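Local coordinates for putative uncharacterized protein (Mycobacterium tuberculosis, PDB 2Z99) that probably helps chromosomes segregate and condense in cell division as the ScpB subunit of an SMC-type complex, and contains winged-helix domains, at residues D14-V19 against T40-Y45; A22-I27 against D34-A39; R18-L23 against A48-L53. All coordinates share one frame; numbering follows the deposited sequence.

Contact 1 (D14-V19 against T40-Y45); sequences DELKRV and TEQPVY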
loop_
_atom_site.group_PDB
_atom_site.type_symbol
_atom_site.label_atom_id
_atom_site.label_comp_id
_atom_site.label_asym_id
_atom_site.label_seq_id
_atom_site.Cartn_x
_atom_site.Cartn_y
_atom_site.Cartn_z
ATOM N N ASP A 14 12.144 13.760 17.749
ATOM C CA ASP A 14 12.732 12.958 16.688
ATOM C C ASP A 14 12.289 11.497 16.677
ATOM O O ASP A 14 12.203 10.892 15.618
ATOM C CB ASP A 14 14.262 13.053 16.750
ATOM C CG ASP A 14 14.792 14.305 16.076
ATOM O OD1 ASP A 14 13.974 15.185 15.726
ATOM O OD2 ASP A 14 16.024 14.406 15.892
ATOM N N GLU A 15 12.013 10.922 17.837
ATOM C CA GLU A 15 11.562 9.534 17.863
ATOM C C GLU A 15 10.118 9.427 17.399
ATOM O O GLU A 15 9.783 8.578 16.592
ATOM C CB GLU A 15 11.693 8.937 19.262
ATOM C CG GLU A 15 12.964 8.165 19.448
ATOM C CD GLU A 15 13.106 7.042 18.441
ATOM O OE1 GLU A 15 12.291 6.097 18.491
ATOM O OE2 GLU A 15 14.028 7.110 17.593
ATOM N N LEU A 16 9.268 10.308 17.905
ATOM C CA LEU A 16 7.855 10.312 17.541
ATOM C C LEU A 16 7.721 10.435 16.028
ATOM O O LEU A 16 6.868 9.787 15.416
ATOM C CB LEU A 16 7.139 11.489 18.206
ATOM C CG LEU A 16 5.682 11.325 18.659
ATOM C CD1 LEU A 16 4.873 12.524 18.179
ATOM C CD2 LEU A 16 5.097 10.034 18.136
ATOM N N LYS A 17 8.564 11.272 15.430
ATOM C CA LYS A 17 8.531 11.472 13.991
ATOM C C LYS A 17 8.847 10.160 13.280
ATOM O O LYS A 17 8.224 9.823 12.275
ATOM C CB LYS A 17 9.528 12.561 13.586
ATOM C CG LYS A 17 9.577 12.851 12.090
ATOM C CD LYS A 17 9.927 14.319 11.843
ATOM C CE LYS A 17 10.170 14.626 10.370
ATOM N NZ LYS A 17 11.512 14.164 9.914
ATOM N N ARG A 18 9.804 9.414 13.817
ATOM C CA ARG A 18 10.190 8.142 13.222
ATOM C C ARG A 18 9.041 7.154 13.278
ATOM O O ARG A 18 8.610 6.635 12.249
ATOM C CB ARG A 18 11.395 7.567 13.951
ATOM C CG ARG A 18 12.599 8.477 13.907
ATOM C CD ARG A 18 13.783 7.835 14.580
ATOM N NE ARG A 18 14.979 8.627 14.352
ATOM C CZ ARG A 18 15.598 9.336 15.290
ATOM N NH1 ARG A 18 15.143 9.353 16.538
ATOM N NH2 ARG A 18 16.673 10.035 14.967
ATOM N N VAL A 19 8.547 6.882 14.481
ATOM C CA VAL A 19 7.442 5.962 14.647
ATOM C C VAL A 19 6.303 6.334 13.686
ATOM O O VAL A 19 5.785 5.473 12.974
ATOM C CB VAL A 19 6.919 5.986 16.098
ATOM C CG1 VAL A 19 5.786 4.995 16.252
ATOM C CG2 VAL A 19 8.038 5.639 17.066
ATOM N N THR A 40 0.766 4.786 19.491
ATOM C CA THR A 40 2.033 5.288 19.964
ATOM C C THR A 40 2.028 5.693 21.439
ATOM O O THR A 40 3.057 6.108 21.983
ATOM C CB THR A 40 2.450 6.458 19.110
ATOM O OG1 THR A 40 3.862 6.622 19.211
ATOM C CG2 THR A 40 1.735 7.722 19.550
ATOM N N GLU A 41 0.871 5.577 22.086
ATOM C CA GLU A 41 0.760 5.915 23.505
ATOM C C GLU A 41 1.060 7.379 23.853
ATOM O O GLU A 41 1.628 7.657 24.903
ATOM C CB GLU A 41 1.698 5.023 24.306
ATOM C CG GLU A 41 1.039 4.331 25.462
ATOM C CD GLU A 41 1.293 2.845 25.438
ATOM O OE1 GLU A 41 2.478 2.445 25.382
ATOM O OE2 GLU A 41 0.307 2.079 25.469
ATOM N N GLN A 42 0.667 8.303 22.985
ATOM C CA GLN A 42 0.908 9.717 23.216
ATOM C C GLN A 42 -0.392 10.506 23.245
ATOM O O GLN A 42 -1.461 9.981 22.933
ATOM C CB GLN A 42 1.788 10.292 22.096
ATOM C CG GLN A 42 3.135 9.623 21.941
ATOM C CD GLN A 42 4.012 9.812 23.152
ATOM O OE1 GLN A 42 4.307 10.939 23.538
ATOM N NE2 GLN A 42 4.434 8.710 23.762
ATOM N N PRO A 43 -0.321 11.784 23.655
ATOM C CA PRO A 43 -1.525 12.619 23.693
ATOM C C PRO A 43 -1.844 12.946 22.237
ATOM O O PRO A 43 -0.934 13.234 21.450
ATOM C CB PRO A 43 -1.070 13.853 24.469
ATOM C CG PRO A 43 -0.007 13.321 25.366
ATOM C CD PRO A 43 0.758 12.392 24.457
ATOM N N VAL A 44 -3.116 12.904 21.862
ATOM C CA VAL A 44 -3.439 13.194 20.478
ATOM C C VAL A 44 -3.002 14.589 20.056
ATOM O O VAL A 44 -2.524 14.768 18.941
ATOM C CB VAL A 44 -4.958 13.008 20.167
ATOM C CG1 VAL A 44 -5.482 11.785 20.881
ATOM C CG2 VAL A 44 -5.748 14.254 20.535
ATOM N N TYR A 45 -3.134 15.577 20.937
ATOM C CA TYR A 45 -2.755 16.942 20.574
ATOM C C TYR A 45 -1.312 16.999 20.076
ATOM O O TYR A 45 -0.970 17.815 19.221
ATOM C CB TYR A 45 -2.938 17.890 21.775
ATOM C CG TYR A 45 -1.795 17.893 22.770
ATOM C CD1 TYR A 45 -0.632 18.614 22.511
ATOM C CD2 TYR A 45 -1.849 17.119 23.928
ATOM C CE1 TYR A 45 0.452 18.558 23.369
ATOM C CE2 TYR A 45 -0.775 17.059 24.796
ATOM C CZ TYR A 45 0.376 17.783 24.505
ATOM O OH TYR A 45 1.459 17.732 25.355
#
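Leu16 and Val19, one turn apart on helix 13-26, meet Thr40 where helix 33-40 gives way to the turn before helix 44-60. The contacts across are van der Waals alone. Leu16 CD2 lies 3.8 Å from Thr40 OG1, the two side chains crossing at about a right angle, and Val19 CG1 comes to 3.9 Å from the same oxygen at a slant. With chi1 at -158°, OG1 points away from the Thr40 amide and lies beside the carbonyl carbon, within reach of both methyls. Leu16 CD2 also reaches Gln42, coming within 4.3 Å of CG. Polar bonds shape each side separately. Glu41, with positive phi, closes helix 33-40 in a Schellman motif, and Pro43 takes the N-cap position of the next helix. Gln42 NE2 gives a weak bond back to Thr40 O (3.4 Å), but its stronger partner is Glu10. On helix 13-26, Arg18 NH1 and Glu15 OE2 form a salt bridge of 2.7 Å, bent at the hydrogen (N-H...O 134°). Leu11 of the N-terminal stretch touches Leu16, Val19 and Thr40 alike, and Tyr85 of the second subunit packs on Val19 and Thr40. Methyl groups thus close over a hydroxyl at the turn: OG1 lies between those of Leu16 and Val19, buried and with no hydrogen-bond partner in the model, which probably costs some polar stability.

Contact 2 (A22-I27 against D34-A39); sequences ALLLVI and DALAAA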
loop_
_atom_site.group_PDB
_atom_site.type_symbol
_atom_site.label_atom_id
_atom_site.label_comp_id
_atom_site.label_asym_id
_atom_site.label_seq_id
_atom_site.Cartn_x
_atom_site.Cartn_y
_atom_site.Cartn_z
ATOM N N ALA A 22 6.962 5.187 10.139
ATOM C CA ALA A 22 6.775 3.759 9.980
ATOM C C ALA A 22 5.291 3.431 9.848
ATOM O O ALA A 22 4.905 2.660 8.972
ATOM C CB ALA A 22 7.369 3.023 11.164
ATOM N N LEU A 23 4.466 4.037 10.701
ATOM C CA LEU A 23 3.031 3.788 10.710
ATOM C C LEU A 23 2.318 4.324 9.484
ATOM O O LEU A 23 1.493 3.630 8.888
ATOM C CB LEU A 23 2.394 4.362 11.989
ATOM C CG LEU A 23 3.024 3.905 13.315
ATOM C CD1 LEU A 23 2.339 4.585 14.492
ATOM C CD2 LEU A 23 2.932 2.397 13.445
ATOM N N LEU A 24 2.629 5.552 9.095
ATOM C CA LEU A 24 1.996 6.135 7.926
ATOM C C LEU A 24 2.332 5.339 6.669
ATOM O O LEU A 24 1.687 5.505 5.630
ATOM C CB LEU A 24 2.462 7.574 7.725
ATOM C CG LEU A 24 1.933 8.633 8.685
ATOM C CD1 LEU A 24 2.643 9.954 8.410
ATOM C CD2 LEU A 24 0.422 8.766 8.510
ATOM N N LEU A 25 3.340 4.479 6.768
ATOM C CA LEU A 25 3.771 3.688 5.621
ATOM C C LEU A 25 2.929 2.442 5.388
ATOM O O LEU A 25 2.511 2.181 4.262
ATOM C CB LEU A 25 5.248 3.274 5.780
ATOM C CG LEU A 25 5.874 2.482 4.622
ATOM C CD1 LEU A 25 6.179 3.423 3.461
ATOM C CD2 LEU A 25 7.149 1.780 5.081
ATOM N N VAL A 26 2.667 1.692 6.455
ATOM C CA VAL A 26 1.908 0.446 6.370
ATOM C C VAL A 26 0.387 0.515 6.164
ATOM O O VAL A 26 -0.237 -0.497 5.838
ATOM C CB VAL A 26 2.151 -0.434 7.609
ATOM C CG1 VAL A 26 1.925 -1.873 7.244
ATOM C CG2 VAL A 26 3.552 -0.261 8.119
ATOM N N ILE A 27 -0.214 1.684 6.342
ATOM C CA ILE A 27 -1.663 1.797 6.190
ATOM C C ILE A 27 -2.126 1.864 4.741
ATOM O O ILE A 27 -1.462 2.460 3.890
ATOM C CB ILE A 27 -2.205 3.036 6.921
ATOM C CG1 ILE A 27 -1.623 4.300 6.295
ATOM C CG2 ILE A 27 -1.896 2.929 8.401
ATOM C CD1 ILE A 27 -2.149 5.572 6.863
ATOM N N ASP A 34 -6.010 9.931 16.534
ATOM C CA ASP A 34 -6.296 9.140 17.729
ATOM C C ASP A 34 -5.748 7.737 17.622
ATOM O O ASP A 34 -5.200 7.206 18.583
ATOM C CB ASP A 34 -7.804 9.060 17.985
ATOM C CG ASP A 34 -8.461 10.420 18.013
ATOM O OD1 ASP A 34 -8.572 11.052 16.939
ATOM O OD2 ASP A 34 -8.864 10.871 19.108
ATOM N N ALA A 35 -5.907 7.125 16.455
ATOM C CA ALA A 35 -5.417 5.766 16.253
ATOM C C ALA A 35 -3.905 5.767 16.433
ATOM O O ALA A 35 -3.341 4.915 17.128
ATOM C CB ALA A 35 -5.781 5.282 14.862
ATOM N N LEU A 36 -3.257 6.736 15.793
ATOM C CA LEU A 36 -1.810 6.880 15.881
ATOM C C LEU A 36 -1.453 7.184 17.335
ATOM O O LEU A 36 -0.572 6.550 17.917
ATOM C CB LEU A 36 -1.351 8.008 14.943
ATOM C CG LEU A 36 -1.475 7.634 13.456
ATOM C CD1 LEU A 36 -1.172 8.808 12.575
ATOM C CD2 LEU A 36 -0.529 6.494 13.149
ATOM N N ALA A 37 -2.176 8.132 17.926
ATOM C CA ALA A 37 -1.956 8.511 19.317
ATOM C C ALA A 37 -2.010 7.281 20.209
ATOM O O ALA A 37 -1.097 7.018 21.006
ATOM C CB ALA A 37 -3.014 9.518 19.747
ATOM N N ALA A 38 -3.083 6.514 20.073
ATOM C CA ALA A 38 -3.239 5.314 20.881
ATOM C C ALA A 38 -2.114 4.329 20.598
ATOM O O ALA A 38 -1.463 3.838 21.517
ATOM C CB ALA A 38 -4.595 4.662 20.596
ATOM N N ALA A 39 -1.885 4.048 19.318
ATOM C CA ALA A 39 -0.847 3.104 18.910
ATOM C C ALA A 39 0.510 3.487 19.465
ATOM O O ALA A 39 1.306 2.634 19.870
ATOM C CB ALA A 39 -0.777 3.042 17.400
#
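Helices 13-26 and 33-40 come closest in these segments at Leu23 and Leu36, whose CA atoms are 7.7 Å apart. They are the first two helices of the N-terminal winged-helix domain, in which helix 44-60 completes a three-helix bundle and the hairpin of strands 65-70 and 73-78 forms the wing. The contact is wholly apolar, and Leu36 is the residue that enters from the second helix. Its CA-CB bond points neither at helix 13-26 nor away from it, but the end of the side chain comes nearer: CG lies anti to the carbonyl carbon (chi1 -70°), and the two methyls take different leucines. CD2 goes to Leu23, whose own branch slides past it in the opposite direction. CD1 faces Leu24 and meets its CD2 more loosely, at 4.4 Å. One turn further along, Ala39 CB is directed toward helix 13-26 and is 4.5 Å from Leu23 CD1, at the edge of the contact. Val31, in the connection between the helices, and Leu51 of helix 44-60 both touch Leu24 and Leu36 and so extend the apolar cluster. Leu89 of the second subunit packs on Ala39, bringing the dimer partner to the border of the same helix pair. Leu36 CD2 touches Leu23 at two points at once, 3.7 Å from CD1 and 3.8 Å from CB.

Contact 3 (R18-L23 against A48-L53); sequences RVLEAL and AAKLQL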
loop_
_atom_site.group_PDB
_atom_site.type_symbol
_atom_site.label_atom_id
_atom_site.label_comp_id
_atom_site.label_asym_id
_atom_site.label_seq_id
_atom_site.Cartn_x
_atom_site.Cartn_y
_atom_site.Cartn_z
ATOM N N ARG A 18 9.804 9.414 13.817
ATOM C CA ARG A 18 10.190 8.142 13.222
ATOM C C ARG A 18 9.041 7.154 13.278
ATOM O O ARG A 18 8.610 6.635 12.249
ATOM C CB ARG A 18 11.395 7.567 13.951
ATOM C CG ARG A 18 12.599 8.477 13.907
ATOM C CD ARG A 18 13.783 7.835 14.580
ATOM N NE ARG A 18 14.979 8.627 14.352
ATOM C CZ ARG A 18 15.598 9.336 15.290
ATOM N NH1 ARG A 18 15.143 9.353 16.538
ATOM N NH2 ARG A 18 16.673 10.035 14.967
ATOM N N VAL A 19 8.547 6.882 14.481
ATOM C CA VAL A 19 7.442 5.962 14.647
ATOM C C VAL A 19 6.303 6.334 13.686
ATOM O O VAL A 19 5.785 5.473 12.974
ATOM C CB VAL A 19 6.919 5.986 16.098
ATOM C CG1 VAL A 19 5.786 4.995 16.252
ATOM C CG2 VAL A 19 8.038 5.639 17.066
ATOM N N LEU A 20 5.932 7.613 13.632
ATOM C CA LEU A 20 4.851 8.034 12.752
ATOM C C LEU A 20 5.138 7.772 11.275
ATOM O O LEU A 20 4.209 7.565 10.487
ATOM C CB LEU A 20 4.513 9.515 12.968
ATOM C CG LEU A 20 3.859 9.850 14.319
ATOM C CD1 LEU A 20 3.500 11.345 14.402
ATOM C CD2 LEU A 20 2.602 9.003 14.491
ATOM N N GLU A 21 6.413 7.787 10.899
ATOM C CA GLU A 21 6.782 7.527 9.513
ATOM C C GLU A 21 6.524 6.046 9.229
ATOM O O GLU A 21 5.953 5.690 8.213
ATOM C CB GLU A 21 8.271 7.839 9.259
ATOM C CG GLU A 21 8.650 9.318 9.322
ATOM C CD GLU A 21 10.119 9.562 9.000
ATOM O OE1 GLU A 21 10.989 8.865 9.567
ATOM O OE2 GLU A 21 10.400 10.460 8.181
ATOM N N ALA A 22 6.962 5.187 10.139
ATOM C CA ALA A 22 6.775 3.759 9.980
ATOM C C ALA A 22 5.291 3.431 9.848
ATOM O O ALA A 22 4.905 2.660 8.972
ATOM C CB ALA A 22 7.369 3.023 11.164
ATOM N N LEU A 23 4.466 4.037 10.701
ATOM C CA LEU A 23 3.031 3.788 10.710
ATOM C C LEU A 23 2.318 4.324 9.484
ATOM O O LEU A 23 1.493 3.630 8.888
ATOM C CB LEU A 23 2.394 4.362 11.989
ATOM C CG LEU A 23 3.024 3.905 13.315
ATOM C CD1 LEU A 23 2.339 4.585 14.492
ATOM C CD2 LEU A 23 2.932 2.397 13.445
ATOM N N ALA A 48 -1.299 15.046 16.556
ATOM C CA ALA A 48 -1.941 15.945 15.607
ATOM C C ALA A 48 -0.971 17.021 15.153
ATOM O O ALA A 48 -0.851 17.310 13.963
ATOM C CB ALA A 48 -3.188 16.600 16.244
ATOM N N ALA A 49 -0.296 17.631 16.113
ATOM C CA ALA A 49 0.667 18.681 15.812
ATOM C C ALA A 49 1.844 18.153 14.977
ATOM O O ALA A 49 2.264 18.771 13.995
ATOM C CB ALA A 49 1.192 19.265 17.116
ATOM N N LYS A 50 2.386 17.017 15.396
ATOM C CA LYS A 50 3.519 16.414 14.713
ATOM C C LYS A 50 3.237 16.112 13.237
ATOM O O LYS A 50 4.069 16.386 12.355
ATOM C CB LYS A 50 3.906 15.128 15.430
ATOM C CG LYS A 50 5.030 14.380 14.760
ATOM C CD LYS A 50 6.242 14.312 15.659
ATOM C CE LYS A 50 6.898 15.663 15.812
ATOM N NZ LYS A 50 7.658 15.996 14.583
ATOM N N LEU A 51 2.060 15.551 12.975
ATOM C CA LEU A 51 1.673 15.202 11.620
ATOM C C LEU A 51 1.616 16.450 10.758
ATOM O O LEU A 51 2.016 16.424 9.590
ATOM C CB LEU A 51 0.324 14.484 11.640
ATOM C CG LEU A 51 0.345 13.073 12.244
ATOM C CD1 LEU A 51 -1.051 12.646 12.633
ATOM C CD2 LEU A 51 0.943 12.091 11.236
ATOM N N GLN A 52 1.146 17.552 11.332
ATOM C CA GLN A 52 1.056 18.788 10.568
ATOM C C GLN A 52 2.434 19.407 10.375
ATOM O O GLN A 52 2.664 20.161 9.428
ATOM C CB GLN A 52 0.117 19.776 11.256
ATOM C CG GLN A 52 -1.186 20.004 10.490
ATOM C CD GLN A 52 -0.962 20.577 9.092
ATOM O OE1 GLN A 52 -0.434 21.682 8.935
ATOM N NE2 GLN A 52 -1.361 19.820 8.070
ATOM N N LEU A 53 3.359 19.086 11.271
ATOM C CA LEU A 53 4.713 19.607 11.137
ATOM C C LEU A 53 5.450 18.752 10.090
ATOM O O LEU A 53 6.199 19.276 9.254
ATOM C CB LEU A 53 5.442 19.568 12.482
ATOM C CG LEU A 53 6.919 19.972 12.397
ATOM C CD1 LEU A 53 7.038 21.337 11.752
ATOM C CD2 LEU A 53 7.542 19.967 13.786
#
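Glu21 OE1, next in sequence to the Leu20 that meets Lys50 and Leu51, is gripped by two groups of the second subunit, Ser63 OG and Gly64 N. Glu21 OE2 forms a salt bridge with Arg61 of that subunit, whose carbonyl oxygen takes a hydrogen bond from Arg18 NE, so both carboxylate oxygens and the arginine one turn earlier are engaged across the dimer interface. Leu20 points to a different side of the helix, toward helix 44-60. The closest CA atoms between the two segments are those of Leu20 and Leu51, 7.9 Å apart. This is where the first and third helices of the winged-helix domain, 13-26 and 44-60, pack together, a helix pairing that belongs to the three-helix core of the fold. One methyl does the work: Leu20 CD1 lies against the aliphatic part of Lys50, 3.4 Å from CG and 3.9 Å from CB, the nearer distance tighter than a usual carbon contact. The two side chains meet at a slant. A chi1 of 177° turns Lys50 CG away from the residue's own amide and sends the start of the side chain toward Leu20; the rest then bends at each later torsion. The same CD1 also reaches Leu51, 4.1 Å from CD2 and 4.2 Å from CG. Met54, one turn beyond Lys50, touches Leu20 as well.

How the contacts relate
All three contacts are buried and share helix 13-26, with centres only 6 to 9 Å apart. Contact 2 sets that helix against helix 33-40 and contact 3 against helix 44-60; Leu36 CD1 and Leu51 CD1, 3.8 Å apart, join the two into one leucine core. Contact 1 lies at the bundle's end, where helix 33-40 turns into helix 44-60, and Gln42 N probably bonds to Ala37 O across to contact 2. Chemistry follows place: contact 2 is purely hydrocarbon, contact 3 adds the aliphatic part of a lysine, and contact 1 brings in a hydroxyl and polar turn residues. The second subunit touches all three.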